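Local coordinates for protein arylmalonate decarboxylase (PDB 3IXL) that catalyses the decarboxylation of 2-aryl-2-methylmalonates to 2-arylpropionates and is held here with 2-phenylacetic acid in its pocket, at residues Cys101-Leu115 and Val208-Leu222. The protein carries 2 engineered substitutions. Residues are numbered along the deposited sequence; the frame is centred on the assembly and turned at random.
Sequences CTTMSTAVLNGLRAL and VVSSSPAGFWDAVRL
D218, followed from CB outward, meets segment 101-115 with every side-chain atom. Its CB presses on A107 CB at 3.3 Å, and CG lies over A107 CA and CB, since chi1 of 175° swings the carboxylate away from its own backbone N and across the first turns of helix 104-114. OD1 takes the hydroxyl proton of T102 on its syn lone pair, OG1 to OD1 2.7 Å. OD2 collects three N-H groups: N110 ND2 reaches it at 3.0 Å on the syn side but tilted out of the carboxylate plane, whereas R221 NE and NH1 grip it side-on from above that plane, NH1 at 2.8 Å in a salt bridge. N110 ND2 comes over one face of that guanidinium, the amide standing almost upright on it (80°). Strands 101-103 and 208-210 border two separate four-stranded parallel sheets, the two halves of the Asp/Glu racemase-like fold, and the helices that follow them cross nearly perpendicularly (87°), 8.1 Å apart. A107 CB against G215 CA brings the helices together, and G111, without a side chain, leaves room for V209 CG1. W217 wedges its ring among A107, N110, G111 and A114, with N110 CB at the ring edge, 3.7 Å from CZ3. Beyond, V209 CG2 fits between L112 CD2 and L115 CD1. Toward the pocket, M104, which touches the bound 2-phenylacetic acid, bends at chi3 to bring CE 3.5 Å from S211 O; the S211 hydroxyl bonds to T75 OG1 and to the backbone N of the engineered S188.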
loop_
_atom_site.group_PDB
_atom_site.type_symbol
_atom_site.label_atom_id
_atom_site.label_comp_id
_atom_site.label_asym_id
_atom_site.label_seq_id
_atom_site.Cartn_x
_atom_site.Cartn_y
_atom_site.Cartn_z
ATOM N N CYS A 101 -13.189 -7.217 -2.587
ATOM C CA CYS A 101 -12.193 -6.984 -1.558
ATOM C C CYS A 101 -10.804 -7.008 -2.159
ATOM O O CYS A 101 -10.542 -7.685 -3.157
ATOM C CB CYS A 101 -12.293 -8.042 -0.467
ATOM S SG CYS A 101 -13.805 -7.922 0.526
ATOM N N THR A 102 -9.910 -6.258 -1.533
ATOM C CA THR A 102 -8.528 -6.190 -1.976
ATOM C C THR A 102 -7.610 -5.899 -0.796
ATOM O O THR A 102 -8.071 -5.754 0.337
ATOM C CB THR A 102 -8.366 -5.155 -3.111
ATOM O OG1 THR A 102 -7.059 -5.281 -3.679
ATOM C CG2 THR A 102 -8.628 -3.719 -2.613
ATOM N N THR A 103 -6.308 -5.859 -1.058
ATOM C CA THR A 103 -5.312 -5.557 -0.027
ATOM C C THR A 103 -4.271 -4.609 -0.615
ATOM O O THR A 103 -4.115 -4.510 -1.841
ATOM C CB THR A 103 -4.533 -6.792 0.453
ATOM O OG1 THR A 103 -3.629 -7.222 -0.575
ATOM C CG2 THR A 103 -5.459 -7.942 0.888
ATOM N N MET A 104 -3.542 -3.931 0.269
ATOM C CA MET A 104 -2.489 -3.029 -0.159
ATOM C C MET A 104 -1.355 -3.767 -0.885
ATOM O O MET A 104 -0.697 -3.186 -1.747
ATOM C CB MET A 104 -1.977 -2.226 1.040
ATOM C CG MET A 104 -0.955 -1.143 0.726
ATOM S SD MET A 104 -0.720 -0.099 2.178
ATOM C CE MET A 104 -2.129 0.989 2.035
ATOM N N SER A 105 -1.132 -5.039 -0.558
ATOM C CA SER A 105 -0.153 -5.816 -1.334
ATOM C C SER A 105 -0.625 -6.069 -2.763
ATOM O O SER A 105 0.159 -5.952 -3.708
ATOM C CB SER A 105 0.178 -7.136 -0.649
ATOM O OG SER A 105 1.017 -6.914 0.471
ATOM N N THR A 106 -1.894 -6.433 -2.936
ATOM C CA THR A 106 -2.447 -6.561 -4.277
ATOM C C THR A 106 -2.385 -5.223 -5.009
ATOM O O THR A 106 -2.077 -5.166 -6.203
ATOM C CB THR A 106 -3.878 -7.064 -4.199
ATOM O OG1 THR A 106 -3.842 -8.421 -3.759
ATOM C CG2 THR A 106 -4.606 -6.962 -5.541
ATOM N N ALA A 107 -2.653 -4.139 -4.278
ATOM C CA ALA A 107 -2.584 -2.803 -4.867
ATOM C C ALA A 107 -1.212 -2.504 -5.452
ATOM O O ALA A 107 -1.110 -1.985 -6.561
ATOM C CB ALA A 107 -2.947 -1.746 -3.822
ATOM N N VAL A 108 -0.149 -2.814 -4.714
ATOM C CA VAL A 108 1.172 -2.467 -5.234
ATOM C C VAL A 108 1.573 -3.399 -6.375
ATOM O O VAL A 108 2.225 -2.955 -7.326
ATOM C CB VAL A 108 2.279 -2.362 -4.144
ATOM C CG1 VAL A 108 1.924 -1.306 -3.096
ATOM C CG2 VAL A 108 2.537 -3.681 -3.491
ATOM N N LEU A 109 1.154 -4.664 -6.327
ATOM C CA LEU A 109 1.395 -5.560 -7.472
ATOM C C LEU A 109 0.689 -5.018 -8.705
ATOM O O LEU A 109 1.269 -4.958 -9.788
ATOM C CB LEU A 109 0.856 -6.960 -7.199
ATOM C CG LEU A 109 1.519 -7.844 -6.157
ATOM C CD1 LEU A 109 0.722 -9.128 -6.057
ATOM C CD2 LEU A 109 2.966 -8.133 -6.557
ATOM N N ASN A 110 -0.566 -4.615 -8.538
ATOM C CA ASN A 110 -1.316 -4.067 -9.658
ATOM C C ASN A 110 -0.673 -2.792 -10.192
ATOM O O ASN A 110 -0.593 -2.593 -11.403
ATOM C CB ASN A 110 -2.770 -3.805 -9.267
ATOM C CG ASN A 110 -3.580 -5.088 -9.156
ATOM O OD1 ASN A 110 -3.184 -6.150 -9.657
ATOM N ND2 ASN A 110 -4.706 -5.002 -8.467
ATOM N N GLY A 111 -0.199 -1.931 -9.296
ATOM C CA GLY A 111 0.426 -0.678 -9.708
ATOM C C GLY A 111 1.728 -0.912 -10.448
ATOM O O GLY A 111 1.983 -0.282 -11.468
ATOM N N LEU A 112 2.555 -1.810 -9.924
ATOM C CA LEU A 112 3.816 -2.138 -10.585
ATOM C C LEU A 112 3.582 -2.683 -11.988
ATOM O O LEU A 112 4.246 -2.265 -12.943
ATOM C CB LEU A 112 4.639 -3.125 -9.746
ATOM C CG LEU A 112 5.201 -2.527 -8.446
ATOM C CD1 LEU A 112 5.644 -3.629 -7.488
ATOM C CD2 LEU A 112 6.360 -1.564 -8.730
ATOM N N ARG A 113 2.623 -3.588 -12.122
ATOM C CA ARG A 113 2.287 -4.135 -13.442
ATOM C C ARG A 113 1.733 -3.073 -14.390
ATOM O O ARG A 113 2.117 -3.018 -15.560
ATOM C CB ARG A 113 1.340 -5.317 -13.309
ATOM C CG ARG A 113 2.059 -6.541 -12.743
ATOM C CD ARG A 113 1.091 -7.589 -12.256
ATOM N NE ARG A 113 1.778 -8.668 -11.549
ATOM C CZ ARG A 113 1.185 -9.500 -10.697
ATOM N NH1 ARG A 113 -0.110 -9.371 -10.431
ATOM N NH2 ARG A 113 1.891 -10.454 -10.098
ATOM N N ALA A 114 0.869 -2.208 -13.876
ATOM C CA ALA A 114 0.313 -1.109 -14.671
ATOM C C ALA A 114 1.404 -0.213 -15.258
ATOM O O ALA A 114 1.229 0.376 -16.332
ATOM C CB ALA A 114 -0.643 -0.269 -13.816
ATOM N N LEU A 115 2.512 -0.083 -14.535
ATOM C CA LEU A 115 3.607 0.793 -14.945
ATOM C C LEU A 115 4.742 0.036 -15.638
ATOM O O LEU A 115 5.792 0.623 -15.921
ATOM C CB LEU A 115 4.129 1.600 -13.751
ATOM C CG LEU A 115 3.126 2.639 -13.248
ATOM C CD1 LEU A 115 3.427 3.055 -11.828
ATOM C CD2 LEU A 115 3.112 3.854 -14.189
ATOM N N VAL A 208 7.388 5.359 -9.660
ATOM C CA VAL A 208 7.341 4.947 -8.259
ATOM C C VAL A 208 5.938 4.469 -7.917
ATOM O O VAL A 208 4.946 5.154 -8.207
ATOM C CB VAL A 208 7.683 6.115 -7.302
ATOM C CG1 VAL A 208 7.583 5.675 -5.839
ATOM C CG2 VAL A 208 9.069 6.647 -7.601
ATOM N N VAL A 209 5.861 3.305 -7.286
ATOM C CA VAL A 209 4.604 2.826 -6.712
ATOM C C VAL A 209 4.760 2.905 -5.204
ATOM O O VAL A 209 5.687 2.319 -4.649
ATOM C CB VAL A 209 4.262 1.391 -7.171
ATOM C CG1 VAL A 209 3.019 0.860 -6.441
ATOM C CG2 VAL A 209 4.006 1.366 -8.675
ATOM N N SER A 210 3.865 3.642 -4.555
ATOM C CA SER A 210 3.937 3.868 -3.117
ATOM C C SER A 210 2.728 3.212 -2.462
ATOM O O SER A 210 1.613 3.332 -2.974
ATOM C CB SER A 210 3.969 5.370 -2.830
ATOM O OG SER A 210 4.015 5.614 -1.440
ATOM N N SER A 211 2.946 2.548 -1.328
ATOM C CA SER A 211 1.887 1.765 -0.656
ATOM C C SER A 211 0.539 2.483 -0.476
ATOM O O SER A 211 -0.492 1.987 -0.938
ATOM C CB SER A 211 2.367 1.289 0.721
ATOM O OG SER A 211 3.323 0.268 0.613
ATOM N N SER A 212 0.532 3.603 0.235
ATOM C CA SER A 212 -0.743 4.252 0.554
ATOM C C SER A 212 -1.460 4.746 -0.711
ATOM O O SER A 212 -2.609 4.391 -0.958
ATOM C CB SER A 212 -0.555 5.356 1.591
ATOM O OG SER A 212 -1.806 5.863 2.003
ATOM N N PRO A 213 -0.780 5.559 -1.542
ATOM C CA PRO A 213 -1.431 6.005 -2.771
ATOM C C PRO A 213 -1.879 4.839 -3.665
ATOM O O PRO A 213 -2.988 4.876 -4.201
ATOM C CB PRO A 213 -0.352 6.869 -3.439
ATOM C CG PRO A 213 0.477 7.351 -2.276
ATOM C CD PRO A 213 0.559 6.163 -1.383
ATOM N N ALA A 214 -1.059 3.799 -3.805
ATOM C CA ALA A 214 -1.472 2.637 -4.605
ATOM C C ALA A 214 -2.709 1.974 -4.003
ATOM O O ALA A 214 -3.590 1.542 -4.739
ATOM C CB ALA A 214 -0.339 1.626 -4.735
ATOM N N GLY A 215 -2.781 1.914 -2.671
ATOM C CA GLY A 215 -3.965 1.356 -2.006
ATOM C C GLY A 215 -5.230 2.102 -2.402
ATOM O O GLY A 215 -6.263 1.487 -2.689
ATOM N N PHE A 216 -5.154 3.431 -2.422
ATOM C CA PHE A 216 -6.291 4.237 -2.864
ATOM C C PHE A 216 -6.631 4.001 -4.323
ATOM O O PHE A 216 -7.783 3.793 -4.664
ATOM C CB PHE A 216 -6.040 5.729 -2.609
ATOM C CG PHE A 216 -6.280 6.130 -1.187
ATOM C CD1 PHE A 216 -5.248 6.121 -0.262
ATOM C CD2 PHE A 216 -7.564 6.470 -0.764
ATOM C CE1 PHE A 216 -5.479 6.457 1.069
ATOM C CE2 PHE A 216 -7.814 6.811 0.563
ATOM C CZ PHE A 216 -6.779 6.800 1.481
ATOM N N TRP A 217 -5.610 4.026 -5.173
ATOM C CA TRP A 217 -5.792 3.822 -6.605
ATOM C C TRP A 217 -6.490 2.485 -6.861
ATOM O O TRP A 217 -7.420 2.384 -7.664
ATOM C CB TRP A 217 -4.410 3.854 -7.271
ATOM C CG TRP A 217 -4.409 3.462 -8.716
ATOM C CD1 TRP A 217 -4.687 4.264 -9.783
ATOM C CD2 TRP A 217 -4.082 2.175 -9.249
ATOM N NE1 TRP A 217 -4.572 3.544 -10.955
ATOM C CE2 TRP A 217 -4.203 2.258 -10.650
ATOM C CE3 TRP A 217 -3.710 0.955 -8.672
ATOM C CZ2 TRP A 217 -3.966 1.160 -11.487
ATOM C CZ3 TRP A 217 -3.476 -0.133 -9.504
ATOM C CH2 TRP A 217 -3.605 -0.021 -10.893
ATOM N N ASP A 218 -6.040 1.459 -6.157
ATOM C CA ASP A 218 -6.525 0.102 -6.347
ATOM C C ASP A 218 -7.943 -0.077 -5.813
ATOM O O ASP A 218 -8.752 -0.782 -6.425
ATOM C CB ASP A 218 -5.549 -0.850 -5.650
ATOM C CG ASP A 218 -6.004 -2.284 -5.667
ATOM O OD1 ASP A 218 -6.349 -2.807 -4.575
ATOM O OD2 ASP A 218 -5.964 -2.897 -6.759
ATOM N N ALA A 219 -8.250 0.559 -4.679
ATOM C CA ALA A 219 -9.605 0.516 -4.132
ATOM C C ALA A 219 -10.587 1.225 -5.058
ATOM O O ALA A 219 -11.699 0.743 -5.294
ATOM C CB ALA A 219 -9.635 1.144 -2.751
ATOM N N VAL A 220 -10.162 2.362 -5.606
ATOM C CA VAL A 220 -11.001 3.114 -6.539
ATOM C C VAL A 220 -11.193 2.326 -7.832
ATOM O O VAL A 220 -12.284 2.313 -8.414
ATOM C CB VAL A 220 -10.427 4.525 -6.792
ATOM C CG1 VAL A 220 -11.160 5.230 -7.910
ATOM C CG2 VAL A 220 -10.494 5.345 -5.513
ATOM N N ARG A 221 -10.135 1.650 -8.263
ATOM C CA ARG A 221 -10.204 0.706 -9.390
ATOM C C ARG A 221 -11.311 -0.327 -9.163
ATOM O O ARG A 221 -12.164 -0.542 -10.030
ATOM C CB ARG A 221 -8.857 -0.003 -9.567
ATOM C CG ARG A 221 -8.863 -1.124 -10.609
ATOM C CD ARG A 221 -7.641 -2.022 -10.502
ATOM N NE ARG A 221 -7.586 -2.756 -9.229
ATOM C CZ ARG A 221 -8.277 -3.864 -8.949
ATOM N NH1 ARG A 221 -8.123 -4.454 -7.761
ATOM N NH2 ARG A 221 -9.130 -4.386 -9.836
ATOM N N LEU A 222 -11.291 -0.951 -7.986
ATOM C CA LEU A 222 -12.244 -2.003 -7.638
ATOM C C LEU A 222 -13.672 -1.505 -7.547
ATOM O O LEU A 222 -14.615 -2.272 -7.772
ATOM C CB LEU A 222 -11.860 -2.639 -6.305
ATOM C CG LEU A 222 -11.332 -4.067 -6.287
ATOM C CD1 LEU A 222 -11.548 -4.617 -4.894
ATOM C CD2 LEU A 222 -12.032 -4.952 -7.323
#